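Local coordinates for protein ferredoxin--NADP reductase, apicoplast (Plasmodium falciparum, PDB 3JQQ) that transfers electrons between ferredoxin and NADP(H) through a bound FAD in the apicoplast, and may serve the terminal step of isoprenoid precursor synthesis, at residues 19-24 with 37-42; 173-178 with 209-214; 279-284 with 309-314. The protein carries 1 engineered substitution. All coordinates share one frame; numbering follows the deposited sequence.

Interaction 1: residues 19-24 with 37-42; sequences KIVDKI and HLEINH
Val21 and Asp22 both face Glu39, and the backbone bonding between the strands is arranged around this doubling. Val21 N donates to Glu39 O at 2.7 Å, while Asp22 N reaches the same oxygen only weakly, at 3.4 Å. Before the bulge Lys19 and Asn41 form a hydrogen-bonded antiparallel pair with two bonds; after it Glu39 N returns to Asp22 O, and Ile24 pairs with His37 through two more, His37 N to Ile24 O being 2.7 Å long.

One set of apolar contacts lies on the face carrying Ile20, Lys23, Leu38 and Ile40. Ile20 CD1, bent back by a chi2 of -55°, meets Ile40 CG1 at 3.9 Å, and Leu38 CD2 lies 3.8 Å from Lys23 CG, the two side chains running side by side. From there Lys23 continues extended to NZ, which is bonded to the carbonyl oxygens of Ile142, Lys143 and Leu145. Across the other face Ile24 CD1 approaches His37 CD2; the histidine ring is held through ND1 by the Tyr225 hydroxyl. At the bulge Val21 CG2 packs 3.7 Å from Asn41 CB.

Polar side chains are joined by water. One molecule donates to both Asp22 OD2 and Glu39 OE1, 2.6 Å from the former, and so links two carboxylates that would otherwise probably repel each other; Glu39 OE2 takes the side-chain amide of Asn113. Asp22 OD1 also accepts from Lys23 N.

The arrangement is a classic beta bulge in an antiparallel hairpin, within the antiparallel barrel that forms the FAD-binding domain of ferredoxin-NADP reductases.

Interaction 2: residues 173-178 with 209-214; sequences FIFIAT and GYITIY. With A2P (adenosine-2'-5'-diphosphate), chain J.
Tyr214 lies against two isoleucines of strand 173-178, and its side chain can be followed outward. CB starts 4.1 Å from both Phe175 O and Ile176 CG1. The ring leaves with CG anti to the carbonyl carbon (chi1 -60°), and CD1 then comes 3.9 Å from Ile176 CG1 and equally near Ile174 CG2. One atom further, CE1 closes to 3.7 Å on that same Ile174 CG2, which meets the ring at its edge and in its plane. Beyond the segments Val259 and Ile263 of helix 259-265 pack on the tyrosine, and its ring also meets that of His243.

The two strands run parallel, 14° apart, as neighbours in the five-stranded sheet of the NADP-binding domain, a Rossmann-like alpha/beta fold in which helix 183-192 lies on the connection between them. Their backbones are laced in the alternating parallel pattern: Thr212 N donates to Phe173 O, Thr212 O accepts from Phe175 N, and Tyr214 in turn uses N toward Phe175 O and O toward Ala177 N.

On the face opposite the tyrosine, Ile211 divides its branches between two phenylalanines. CG1 sits at the edge of the Phe173 ring, near CD1, whereas CG2 presses obliquely on Phe175, 3.5 Å from CE1. Leu189 and Leu192 of helix 183-192 also touch Ile211, and the Phe175 ring stacks with that of Tyr185. A water donates to Phe173 O and is hydrogen-bonded to Thr212 OG1, 2.6 Å away. At the end of strand 173-178, Thr178 CB lies 3.7 Å from O4' of the bound adenosine-2'-5'-diphosphate.

Interaction 3: residues 279-284 with 309-314; sequences CELYIC and KRVHVE. With FAD (flavin-adenine dinucleotide), chain I.
The rings of Tyr282 and His312 form an offset stack across two strands in the parallel sheet of the Rossmann-like NADP-binding domain, strand 311-315 being its edge strand within the chain. Here packing is tight. The ring planes differ by 9°, with centroids 4.2 Å apart. His312 CD2 sits over the tyrosine face toward the rim, 3.5 Å from Tyr282 CZ. His312 CB covers the same ring in a CH-pi contact. Phe160 and Phe188 approach Tyr282 edge-to-face, while its hydroxyl is bonded to Asn161 O. The histidine is fixed from its edge as well: NE2 donates to Glu280 OE1 at 2.9 Å, with the oxygen in the ring plane. Glu280 doubles back at chi2 (-71°), which turns CD toward Arg310.

On the other face the two strands touch each other more loosely, Leu281 CD2 and Val311 CG2 being 4.1 Å apart; helix 289-298 covers Leu281 and Ile283, while Val313 is exposed. At the strand start Arg310 NH1 bonds weakly to Cys279 O, its stronger partner being Phe274 O. On the stacked face again, toward the flavin, Cys284 SG lies 3.9 Å from Glu314 OE1, and Glu314 CD is 3.8 Å from the FAD methyl carbon C7M.

In the fold
Interactions 2 and 3 belong to one parallel sheet, their centres 10 Å apart. Strands 173-178 and 280-285 are neighbours in it: Ile174 O lies 2.8 Å from Tyr282 N in a probable hydrogen bond, and Ile174 CG2 packs 3.4 Å from Leu281 CD1. Interaction 1 is in the FAD-binding domain, on the opposite side of the chain's centre, about 27 Å from interaction 2 and 29 Å from interaction 3 between centres. The adenosine-2'-5'-diphosphate pocket takes residues from both domains, Lys119 with Thr178. The side chain of Leu38 comes within about 9 Å of FAD, whereas interactions 2 and 3 reach adenosine-2'-5'-diphosphate and the flavin directly, through Thr178 and Glu314.

Interaction 1: residues 19-24 with 37-42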
loop_
_atom_site.group_PDB
_atom_site.type_symbol
_atom_site.label_atom_id
_atom_site.label_comp_id
_atom_site.label_asym_id
_atom_site.label_seq_id
_atom_site.Cartn_x
_atom_site.Cartn_y
_atom_site.Cartn_z
ATOM N N LYS B 19 3.486 -22.358 -16.851
ATOM C CA LYS B 19 4.864 -22.713 -16.522
ATOM C C LYS B 19 5.769 -21.490 -16.421
ATOM O O LYS B 19 5.662 -20.554 -17.213
ATOM C CB LYS B 19 5.441 -23.672 -17.568
ATOM C CG LYS B 19 5.024 -25.127 -17.401
ATOM C CD LYS B 19 5.657 -25.745 -16.164
ATOM C CE LYS B 19 5.465 -27.254 -16.141
ATOM N NZ LYS B 19 5.835 -27.840 -14.822
ATOM N N ILE B 20 6.668 -21.520 -15.442
ATOM C CA ILE B 20 7.728 -20.532 -15.320
ATOM C C ILE B 20 8.846 -20.827 -16.319
ATOM O O ILE B 20 9.480 -21.879 -16.257
ATOM C CB ILE B 20 8.328 -20.552 -13.902
ATOM C CG1 ILE B 20 7.282 -20.116 -12.872
ATOM C CG2 ILE B 20 9.572 -19.669 -13.833
ATOM C CD1 ILE B 20 6.666 -18.763 -13.169
ATOM N N VAL B 21 9.085 -19.892 -17.241
ATOM C CA VAL B 21 10.162 -20.038 -18.220
ATOM C C VAL B 21 11.447 -19.354 -17.754
ATOM O O VAL B 21 12.538 -19.906 -17.889
ATOM C CB VAL B 21 9.763 -19.472 -19.592
ATOM C CG1 VAL B 21 10.957 -19.475 -20.531
ATOM C CG2 VAL B 21 8.611 -20.275 -20.179
ATOM N N ASP B 22 11.316 -18.147 -17.216
ATOM C CA ASP B 22 12.466 -17.447 -16.659
ATOM C C ASP B 22 12.057 -16.642 -15.431
ATOM O O ASP B 22 10.879 -16.334 -15.230
ATOM C CB ASP B 22 13.126 -16.543 -17.707
ATOM C CG ASP B 22 14.640 -16.457 -17.540
ATOM O OD1 ASP B 22 15.166 -16.930 -16.509
ATOM O OD2 ASP B 22 15.306 -15.915 -18.446
ATOM N N LYS B 23 13.047 -16.329 -14.605
ATOM C CA LYS B 23 12.845 -15.587 -13.372
ATOM C C LYS B 23 14.069 -14.697 -13.216
ATOM O O LYS B 23 15.183 -15.185 -13.032
ATOM C CB LYS B 23 12.709 -16.553 -12.192
ATOM C CG LYS B 23 12.447 -15.896 -10.843
ATOM C CD LYS B 23 12.467 -16.931 -9.728
ATOM C CE LYS B 23 12.416 -16.274 -8.363
ATOM N NZ LYS B 23 12.495 -17.268 -7.258
ATOM N N ILE B 24 13.861 -13.391 -13.316
ATOM C CA ILE B 24 14.959 -12.453 -13.471
ATOM C C ILE B 24 14.907 -11.319 -12.454
ATOM O O ILE B 24 13.860 -10.700 -12.253
ATOM C CB ILE B 24 14.936 -11.832 -14.882
ATOM C CG1 ILE B 24 15.291 -12.882 -15.938
ATOM C CG2 ILE B 24 15.870 -10.636 -14.955
ATOM C CD1 ILE B 24 15.004 -12.435 -17.360
ATOM N N HIS B 37 11.208 -10.444 -12.497
ATOM C CA HIS B 37 10.505 -10.500 -13.766
ATOM C C HIS B 37 10.272 -11.964 -14.111
ATOM O O HIS B 37 11.225 -12.729 -14.258
ATOM C CB HIS B 37 11.350 -9.824 -14.848
ATOM C CG HIS B 37 10.934 -10.151 -16.250
ATOM N ND1 HIS B 37 9.914 -9.487 -16.898
ATOM C CD2 HIS B 37 11.420 -11.051 -17.138
ATOM C CE1 HIS B 37 9.784 -9.969 -18.122
ATOM N NE2 HIS B 37 10.686 -10.920 -18.292
ATOM N N LEU B 38 9.007 -12.360 -14.216
ATOM C CA LEU B 38 8.670 -13.742 -14.538
ATOM C C LEU B 38 8.260 -13.876 -15.998
ATOM O O LEU B 38 7.352 -13.186 -16.454
ATOM C CB LEU B 38 7.524 -14.245 -13.653
ATOM C CG LEU B 38 7.687 -14.271 -12.130
ATOM C CD1 LEU B 38 6.410 -14.761 -11.466
ATOM C CD2 LEU B 38 8.867 -15.147 -11.725
ATOM N N GLU B 39 8.927 -14.760 -16.733
ATOM C CA GLU B 39 8.430 -15.145 -18.046
ATOM C C GLU B 39 7.566 -16.387 -17.868
ATOM O O GLU B 39 8.001 -17.376 -17.277
ATOM C CB GLU B 39 9.567 -15.393 -19.047
ATOM C CG GLU B 39 9.104 -15.311 -20.506
ATOM C CD GLU B 39 10.231 -15.453 -21.516
ATOM O OE1 GLU B 39 11.365 -15.014 -21.223
ATOM O OE2 GLU B 39 9.974 -15.996 -22.613
ATOM N N ILE B 40 6.333 -16.321 -18.362
ATOM C CA ILE B 40 5.357 -17.378 -18.123
ATOM C C ILE B 40 4.776 -17.950 -19.415
ATOM O O ILE B 40 4.260 -17.218 -20.256
ATOM C CB ILE B 40 4.217 -16.883 -17.218
ATOM C CG1 ILE B 40 4.743 -16.603 -15.807
ATOM C CG2 ILE B 40 3.087 -17.909 -17.176
ATOM C CD1 ILE B 40 3.702 -16.054 -14.860
ATOM N N ASN B 41 4.877 -19.275 -19.563
ATOM C CA ASN B 41 4.309 -19.977 -20.709
ATOM C C ASN B 41 2.895 -20.442 -20.391
ATOM O O ASN B 41 2.682 -21.264 -19.498
ATOM C CB ASN B 41 5.192 -21.162 -21.110
ATOM C CG ASN B 41 4.761 -21.806 -22.422
ATOM O OD1 ASN B 41 3.593 -22.162 -22.611
ATOM N ND2 ASN B 41 5.707 -21.970 -23.347
ATOM N N HIS B 42 1.937 -19.904 -21.126
ATOM C CA HIS B 42 0.531 -20.194 -20.893
ATOM C C HIS B 42 -0.049 -20.931 -22.106
ATOM O O HIS B 42 -1.264 -21.111 -22.214
ATOM C CB HIS B 42 -0.226 -18.890 -20.649
ATOM C CG HIS B 42 -0.044 -17.880 -21.740
ATOM N ND1 HIS B 42 -0.860 -17.836 -22.857
ATOM C CD2 HIS B 42 0.867 -16.882 -21.901
ATOM C CE1 HIS B 42 -0.464 -16.849 -23.651
ATOM N NE2 HIS B 42 0.581 -16.260 -23.099
HETATM O O HOH W 1 13.922 -15.339 -20.544
#

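Interaction 2: residues 173-178 with 209-214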
loop_
_atom_site.group_PDB
_atom_site.type_symbol
_atom_site.label_atom_id
_atom_site.label_comp_id
_atom_site.label_asym_id
_atom_site.label_seq_id
_atom_site.Cartn_x
_atom_site.Cartn_y
_atom_site.Cartn_z
ATOM N N PHE B 173 0.472 10.227 -25.692
ATOM C CA PHE B 173 0.233 9.741 -24.332
ATOM C C PHE B 173 1.064 10.463 -23.277
ATOM O O PHE B 173 2.158 10.959 -23.554
ATOM C CB PHE B 173 0.543 8.245 -24.229
ATOM C CG PHE B 173 -0.285 7.377 -25.137
ATOM C CD1 PHE B 173 0.234 6.908 -26.333
ATOM C CD2 PHE B 173 -1.572 7.008 -24.782
ATOM C CE1 PHE B 173 -0.518 6.099 -27.164
ATOM C CE2 PHE B 173 -2.325 6.195 -25.611
ATOM C CZ PHE B 173 -1.803 5.744 -26.803
ATOM N N ILE B 174 0.524 10.507 -22.063
ATOM C CA ILE B 174 1.299 10.812 -20.870
ATOM C C ILE B 174 1.128 9.640 -19.909
ATOM O O ILE B 174 0.025 9.379 -19.432
ATOM C CB ILE B 174 0.820 12.096 -20.180
ATOM C CG1 ILE B 174 1.081 13.314 -21.070
ATOM C CG2 ILE B 174 1.499 12.268 -18.827
ATOM C CD1 ILE B 174 0.426 14.587 -20.567
ATOM N N PHE B 175 2.213 8.917 -19.647
ATOM C CA PHE B 175 2.177 7.816 -18.690
ATOM C C PHE B 175 2.827 8.249 -17.381
ATOM O O PHE B 175 3.945 8.761 -17.376
ATOM C CB PHE B 175 2.907 6.580 -19.227
ATOM C CG PHE B 175 2.361 6.055 -20.529
ATOM C CD1 PHE B 175 3.221 5.568 -21.501
ATOM C CD2 PHE B 175 1.000 6.040 -20.780
ATOM C CE1 PHE B 175 2.735 5.076 -22.698
ATOM C CE2 PHE B 175 0.507 5.551 -21.978
ATOM C CZ PHE B 175 1.376 5.068 -22.938
ATOM N N ILE B 176 2.126 8.040 -16.271
ATOM C CA ILE B 176 2.667 8.372 -14.957
ATOM C C ILE B 176 2.747 7.110 -14.097
ATOM O O ILE B 176 1.764 6.388 -13.955
ATOM C CB ILE B 176 1.820 9.460 -14.263
ATOM C CG1 ILE B 176 1.875 10.760 -15.072
ATOM C CG2 ILE B 176 2.304 9.693 -12.843
ATOM C CD1 ILE B 176 0.857 11.798 -14.643
ATOM N N ALA B 177 3.924 6.840 -13.539
ATOM C CA ALA B 177 4.141 5.585 -12.822
ATOM C C ALA B 177 5.000 5.711 -11.565
ATOM O O ALA B 177 5.799 6.638 -11.426
ATOM C CB ALA B 177 4.743 4.540 -13.762
ATOM N N THR B 178 4.811 4.763 -10.651
ATOM C CA THR B 178 5.716 4.559 -9.529
ATOM C C THR B 178 5.981 3.065 -9.379
ATOM O O THR B 178 5.074 2.249 -9.532
ATOM C CB THR B 178 5.142 5.101 -8.198
ATOM O OG1 THR B 178 3.930 4.405 -7.873
ATOM C CG2 THR B 178 4.859 6.594 -8.303
ATOM N N GLY B 209 3.284 8.779 -32.692
ATOM C CA GLY B 209 2.780 9.746 -31.719
ATOM C C GLY B 209 3.861 10.109 -30.716
ATOM O O GLY B 209 4.986 9.618 -30.807
ATOM N N TYR B 210 3.532 10.971 -29.758
ATOM C CA TYR B 210 4.504 11.367 -28.743
ATOM C C TYR B 210 4.101 10.886 -27.353
ATOM O O TYR B 210 2.972 11.099 -26.912
ATOM C CB TYR B 210 4.716 12.883 -28.739
ATOM C CG TYR B 210 6.038 13.300 -28.129
ATOM C CD1 TYR B 210 7.238 12.820 -28.639
ATOM C CD2 TYR B 210 6.089 14.175 -27.050
ATOM C CE1 TYR B 210 8.450 13.193 -28.090
ATOM C CE2 TYR B 210 7.300 14.556 -26.490
ATOM C CZ TYR B 210 8.476 14.060 -27.018
ATOM O OH TYR B 210 9.688 14.436 -26.473
ATOM N N ILE B 211 5.040 10.238 -26.672
ATOM C CA ILE B 211 4.793 9.694 -25.337
ATOM C C ILE B 211 5.690 10.357 -24.299
ATOM O O ILE B 211 6.908 10.422 -24.466
ATOM C CB ILE B 211 5.021 8.170 -25.311
ATOM C CG1 ILE B 211 4.079 7.477 -26.307
ATOM C CG2 ILE B 211 4.832 7.623 -23.902
ATOM C CD1 ILE B 211 4.460 6.043 -26.608
ATOM N N THR B 212 5.080 10.858 -23.230
ATOM C CA THR B 212 5.830 11.458 -22.136
ATOM C C THR B 212 5.662 10.615 -20.881
ATOM O O THR B 212 4.545 10.378 -20.424
ATOM C CB THR B 212 5.364 12.894 -21.842
ATOM O OG1 THR B 212 5.257 13.626 -23.070
ATOM C CG2 THR B 212 6.351 13.595 -20.920
ATOM N N ILE B 213 6.780 10.164 -20.326
ATOM C CA ILE B 213 6.743 9.267 -19.184
ATOM C C ILE B 213 7.298 9.923 -17.929
ATOM O O ILE B 213 8.406 10.457 -17.929
ATOM C CB ILE B 213 7.516 7.969 -19.472
ATOM C CG1 ILE B 213 7.054 7.371 -20.803
ATOM C CG2 ILE B 213 7.334 6.975 -18.335
ATOM C CD1 ILE B 213 7.454 5.930 -20.997
ATOM N N TYR B 214 6.506 9.888 -16.863
ATOM C CA TYR B 214 6.937 10.368 -15.560
ATOM C C TYR B 214 7.000 9.172 -14.623
ATOM O O TYR B 214 5.977 8.561 -14.314
ATOM C CB TYR B 214 5.966 11.418 -15.023
ATOM C CG TYR B 214 5.825 12.639 -15.904
ATOM C CD1 TYR B 214 4.722 12.798 -16.733
ATOM C CD2 TYR B 214 6.793 13.635 -15.904
ATOM C CE1 TYR B 214 4.587 13.916 -17.537
ATOM C CE2 TYR B 214 6.667 14.754 -16.705
ATOM C CZ TYR B 214 5.563 14.889 -17.519
ATOM O OH TYR B 214 5.436 16.003 -18.315
HETATM P P1 A2P J . 9.858 6.286 -1.042
HETATM O O1P A2P J . 9.662 7.564 -0.264
HETATM O O2P A2P J . 8.958 5.156 -0.603
HETATM O O3P A2P J . 11.305 5.898 -1.236
HETATM P P2 A2P J . 7.415 1.347 -4.040
HETATM O O4P A2P J . 6.618 0.898 -5.241
HETATM O O5P A2P J . 6.667 1.279 -2.728
HETATM O O6P A2P J . 8.821 0.799 -3.996
HETATM O "O5'" A2P J . 7.622 2.926 -4.283
HETATM C "C5'" A2P J . 7.871 3.420 -5.597
HETATM C "C4'" A2P J . 8.281 4.884 -5.515
HETATM O "O4'" A2P J . 7.145 5.688 -5.176
HETATM C "C3'" A2P J . 9.320 5.113 -4.428
HETATM O "O3'" A2P J . 10.302 6.027 -4.927
HETATM C "C2'" A2P J . 8.556 5.772 -3.299
HETATM O "O2'" A2P J . 9.368 6.655 -2.531
HETATM C "C1'" A2P J . 7.540 6.557 -4.111
HETATM N N9 A2P J . 6.433 7.080 -3.272
HETATM C C8 A2P J . 6.213 6.808 -1.970
HETATM N N7 A2P J . 5.125 7.477 -1.511
HETATM C C5 A2P J . 4.637 8.204 -2.536
HETATM C C6 A2P J . 3.507 9.140 -2.749
HETATM N N6 A2P J . 2.651 9.443 -1.746
HETATM N N1 A2P J . 3.355 9.682 -3.978
HETATM C C2 A2P J . 4.192 9.392 -4.990
HETATM N N3 A2P J . 5.236 8.554 -4.867
HETATM C C4 A2P J . 5.506 7.942 -3.690
HETATM O O HOH W 2 3.558 13.138 -24.918
#

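Interaction 3: residues 279-284 with 309-314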
loop_
_atom_site.group_PDB
_atom_site.type_symbol
_atom_site.label_atom_id
_atom_site.label_comp_id
_atom_site.label_asym_id
_atom_site.label_seq_id
_atom_site.Cartn_x
_atom_site.Cartn_y
_atom_site.Cartn_z
ATOM N N CYS B 279 -3.429 14.443 -25.482
ATOM C CA CYS B 279 -2.824 13.274 -24.841
ATOM C C CYS B 279 -3.805 12.455 -24.013
ATOM O O CYS B 279 -4.628 13.004 -23.280
ATOM C CB CYS B 279 -1.659 13.698 -23.942
ATOM S SG CYS B 279 -0.124 14.076 -24.806
ATOM N N GLU B 280 -3.706 11.134 -24.134
ATOM C CA GLU B 280 -4.344 10.234 -23.186
ATOM C C GLU B 280 -3.468 10.182 -21.943
ATOM O O GLU B 280 -2.269 9.915 -22.031
ATOM C CB GLU B 280 -4.502 8.834 -23.780
ATOM C CG GLU B 280 -5.601 8.716 -24.830
ATOM C CD GLU B 280 -6.993 8.800 -24.229
ATOM O OE1 GLU B 280 -7.193 8.282 -23.102
ATOM O OE2 GLU B 280 -7.886 9.380 -24.879
ATOM N N LEU B 281 -4.064 10.450 -20.787
ATOM C CA LEU B 281 -3.320 10.516 -19.538
ATOM C C LEU B 281 -3.529 9.257 -18.707
ATOM O O LEU B 281 -4.662 8.857 -18.442
ATOM C CB LEU B 281 -3.736 11.754 -18.740
ATOM C CG LEU B 281 -3.090 11.977 -17.373
ATOM C CD1 LEU B 281 -1.578 12.074 -17.500
ATOM C CD2 LEU B 281 -3.655 13.230 -16.720
ATOM N N TYR B 282 -2.430 8.631 -18.301
ATOM C CA TYR B 282 -2.492 7.414 -17.501
ATOM C C TYR B 282 -1.758 7.592 -16.182
ATOM O O TYR B 282 -0.688 8.194 -16.132
ATOM C CB TYR B 282 -1.883 6.239 -18.265
ATOM C CG TYR B 282 -2.738 5.737 -19.401
ATOM C CD1 TYR B 282 -2.833 6.447 -20.589
ATOM C CD2 TYR B 282 -3.444 4.546 -19.289
ATOM C CE1 TYR B 282 -3.613 5.992 -21.629
ATOM C CE2 TYR B 282 -4.228 4.083 -20.325
ATOM C CZ TYR B 282 -4.308 4.809 -21.493
ATOM O OH TYR B 282 -5.083 4.353 -22.531
ATOM N N ILE B 283 -2.335 7.054 -15.115
ATOM C CA ILE B 283 -1.706 7.095 -13.805
ATOM C C ILE B 283 -1.765 5.718 -13.156
ATOM O O ILE B 283 -2.848 5.199 -12.883
ATOM C CB ILE B 283 -2.382 8.129 -12.890
ATOM C CG1 ILE B 283 -2.193 9.540 -13.459
ATOM C CG2 ILE B 283 -1.824 8.032 -11.477
ATOM C CD1 ILE B 283 -3.104 10.583 -12.836
ATOM N N CYS B 284 -0.603 5.127 -12.926
ATOM C CA CYS B 284 -0.525 3.802 -12.321
ATOM C C CYS B 284 0.494 3.757 -11.191
ATOM O O CYS B 284 1.679 4.033 -11.395
ATOM C CB CYS B 284 -0.181 2.743 -13.370
ATOM S SG CYS B 284 -0.261 1.051 -12.743
ATOM N N LYS B 309 -12.700 11.247 -20.203
ATOM C CA LYS B 309 -12.615 10.035 -21.011
ATOM C C LYS B 309 -11.152 9.746 -21.308
ATOM O O LYS B 309 -10.771 8.612 -21.600
ATOM C CB LYS B 309 -13.377 10.197 -22.332
ATOM C CG LYS B 309 -12.582 10.910 -23.431
ATOM C CD LYS B 309 -13.259 10.812 -24.798
ATOM C CE LYS B 309 -13.138 9.414 -25.391
ATOM N NZ LYS B 309 -13.802 9.314 -26.725
ATOM N N ARG B 310 -10.339 10.793 -21.221
ATOM C CA ARG B 310 -8.935 10.726 -21.603
ATOM C C ARG B 310 -8.019 10.370 -20.435
ATOM O O ARG B 310 -6.840 10.082 -20.630
ATOM C CB ARG B 310 -8.493 12.057 -22.219
ATOM C CG ARG B 310 -9.173 12.391 -23.539
ATOM C CD ARG B 310 -8.374 13.429 -24.315
ATOM N NE ARG B 310 -8.661 14.794 -23.881
ATOM C CZ ARG B 310 -7.764 15.776 -23.871
ATOM N NH1 ARG B 310 -6.513 15.540 -24.251
ATOM N NH2 ARG B 310 -8.116 16.991 -23.469
ATOM N N VAL B 311 -8.564 10.396 -19.223
ATOM C CA VAL B 311 -7.777 10.121 -18.026
ATOM C C VAL B 311 -8.014 8.703 -17.510
ATOM O O VAL B 311 -9.154 8.249 -17.411
ATOM C CB VAL B 311 -8.078 11.139 -16.907
ATOM C CG1 VAL B 311 -7.355 10.753 -15.627
ATOM C CG2 VAL B 311 -7.682 12.540 -17.348
ATOM N N HIS B 312 -6.926 8.008 -17.189
ATOM C CA HIS B 312 -6.995 6.636 -16.696
ATOM C C HIS B 312 -6.177 6.491 -15.422
ATOM O O HIS B 312 -5.044 6.965 -15.348
ATOM C CB HIS B 312 -6.460 5.661 -17.743
ATOM C CG HIS B 312 -7.146 5.757 -19.069
ATOM N ND1 HIS B 312 -8.152 4.895 -19.450
ATOM C CD2 HIS B 312 -6.960 6.602 -20.110
ATOM C CE1 HIS B 312 -8.560 5.211 -20.666
ATOM N NE2 HIS B 312 -7.853 6.243 -21.089
ATOM N N VAL B 313 -6.746 5.827 -14.423
ATOM C CA VAL B 313 -6.060 5.649 -13.151
ATOM C C VAL B 313 -6.197 4.223 -12.624
ATOM O O VAL B 313 -7.291 3.662 -12.596
ATOM C CB VAL B 313 -6.576 6.642 -12.087
ATOM C CG1 VAL B 313 -8.047 6.396 -11.805
ATOM C CG2 VAL B 313 -5.757 6.529 -10.807
ATOM N N GLU B 314 -5.072 3.642 -12.218
ATOM C CA GLU B 314 -5.067 2.341 -11.564
ATOM C C GLU B 314 -4.097 2.407 -10.388
ATOM O O GLU B 314 -2.879 2.408 -10.575
ATOM C CB GLU B 314 -4.649 1.243 -12.545
ATOM C CG GLU B 314 -5.272 -0.121 -12.261
ATOM C CD GLU B 314 -4.640 -1.235 -13.076
ATOM O OE1 GLU B 314 -3.400 -1.269 -13.165
ATOM O OE2 GLU B 314 -5.385 -2.076 -13.622
HETATM P PA FAD I . 0.413 -9.760 1.606
HETATM O O1A FAD I . -0.959 -9.709 0.976
HETATM O O2A FAD I . 0.648 -11.091 2.280
HETATM O O5B FAD I . 0.602 -8.530 2.634
HETATM C C5B FAD I . 0.568 -7.196 2.173
HETATM C C4B FAD I . 1.685 -6.375 2.811
HETATM O O4B FAD I . 1.639 -6.477 4.224
HETATM C C3B FAD I . 3.052 -6.874 2.379
HETATM O O3B FAD I . 3.907 -5.764 2.242
HETATM C C2B FAD I . 3.516 -7.723 3.545
HETATM O O2B FAD I . 4.915 -7.653 3.698
HETATM C C1B FAD I . 2.799 -7.112 4.736
HETATM N N9A FAD I . 2.406 -8.125 5.733
HETATM C C8A FAD I . 1.679 -9.266 5.514
HETATM N N7A FAD I . 1.529 -9.912 6.696
HETATM C C5A FAD I . 2.145 -9.196 7.662
HETATM C C6A FAD I . 2.295 -9.399 9.028
HETATM N N6A FAD I . 1.848 -10.518 9.595
HETATM N N1A FAD I . 2.994 -8.474 9.775
HETATM C C2A FAD I . 3.534 -7.361 9.164
HETATM N N3A FAD I . 3.383 -7.170 7.807
HETATM C C4A FAD I . 2.697 -8.072 7.068
HETATM N N1 FAD I . 2.363 -5.868 -7.317
HETATM C C2 FAD I . 3.533 -6.119 -8.000
HETATM O O2 FAD I . 4.533 -6.467 -7.371
HETATM N N3 FAD I . 3.579 -5.979 -9.374
HETATM C C4 FAD I . 2.456 -5.585 -10.069
HETATM O O4 FAD I . 2.500 -5.459 -11.291
HETATM C C4X FAD I . 1.276 -5.330 -9.382
HETATM N N5 FAD I . 0.151 -4.937 -10.074
HETATM C C5X FAD I . -1.013 -4.688 -9.379
HETATM C C6 FAD I . -2.148 -4.290 -10.079
HETATM C C7 FAD I . -3.328 -4.037 -9.397
HETATM C C7M FAD I . -4.552 -3.607 -10.157
HETATM C C8 FAD I . -3.368 -4.184 -8.010
HETATM C C8M FAD I . -4.635 -3.911 -7.248
HETATM C C9 FAD I . -2.232 -4.580 -7.315
HETATM C C9A FAD I . -1.050 -4.833 -7.991
HETATM N N10 FAD I . 0.075 -5.236 -7.290
HETATM C C10 FAD I . 1.236 -5.474 -7.998
HETATM C "C1'" FAD I . 0.014 -5.575 -5.813
HETATM C "C2'" FAD I . 0.015 -7.090 -5.567
HETATM O "O2'" FAD I . -1.195 -7.630 -6.039
HETATM C "C3'" FAD I . 0.134 -7.532 -4.100
HETATM O "O3'" FAD I . -0.670 -6.728 -3.266
HETATM C "C4'" FAD I . 1.568 -7.559 -3.573
HETATM O "O4'" FAD I . 2.294 -8.540 -4.278
HETATM C "C5'" FAD I . 1.587 -7.923 -2.091
HETATM O "O5'" FAD I . 1.018 -9.205 -1.966
HETATM P P FAD I . 1.566 -10.275 -0.895
HETATM O O1P FAD I . 0.617 -11.449 -0.829
HETATM O O2P FAD I . 2.970 -10.729 -1.225
HETATM O O3P FAD I . 1.545 -9.472 0.499
#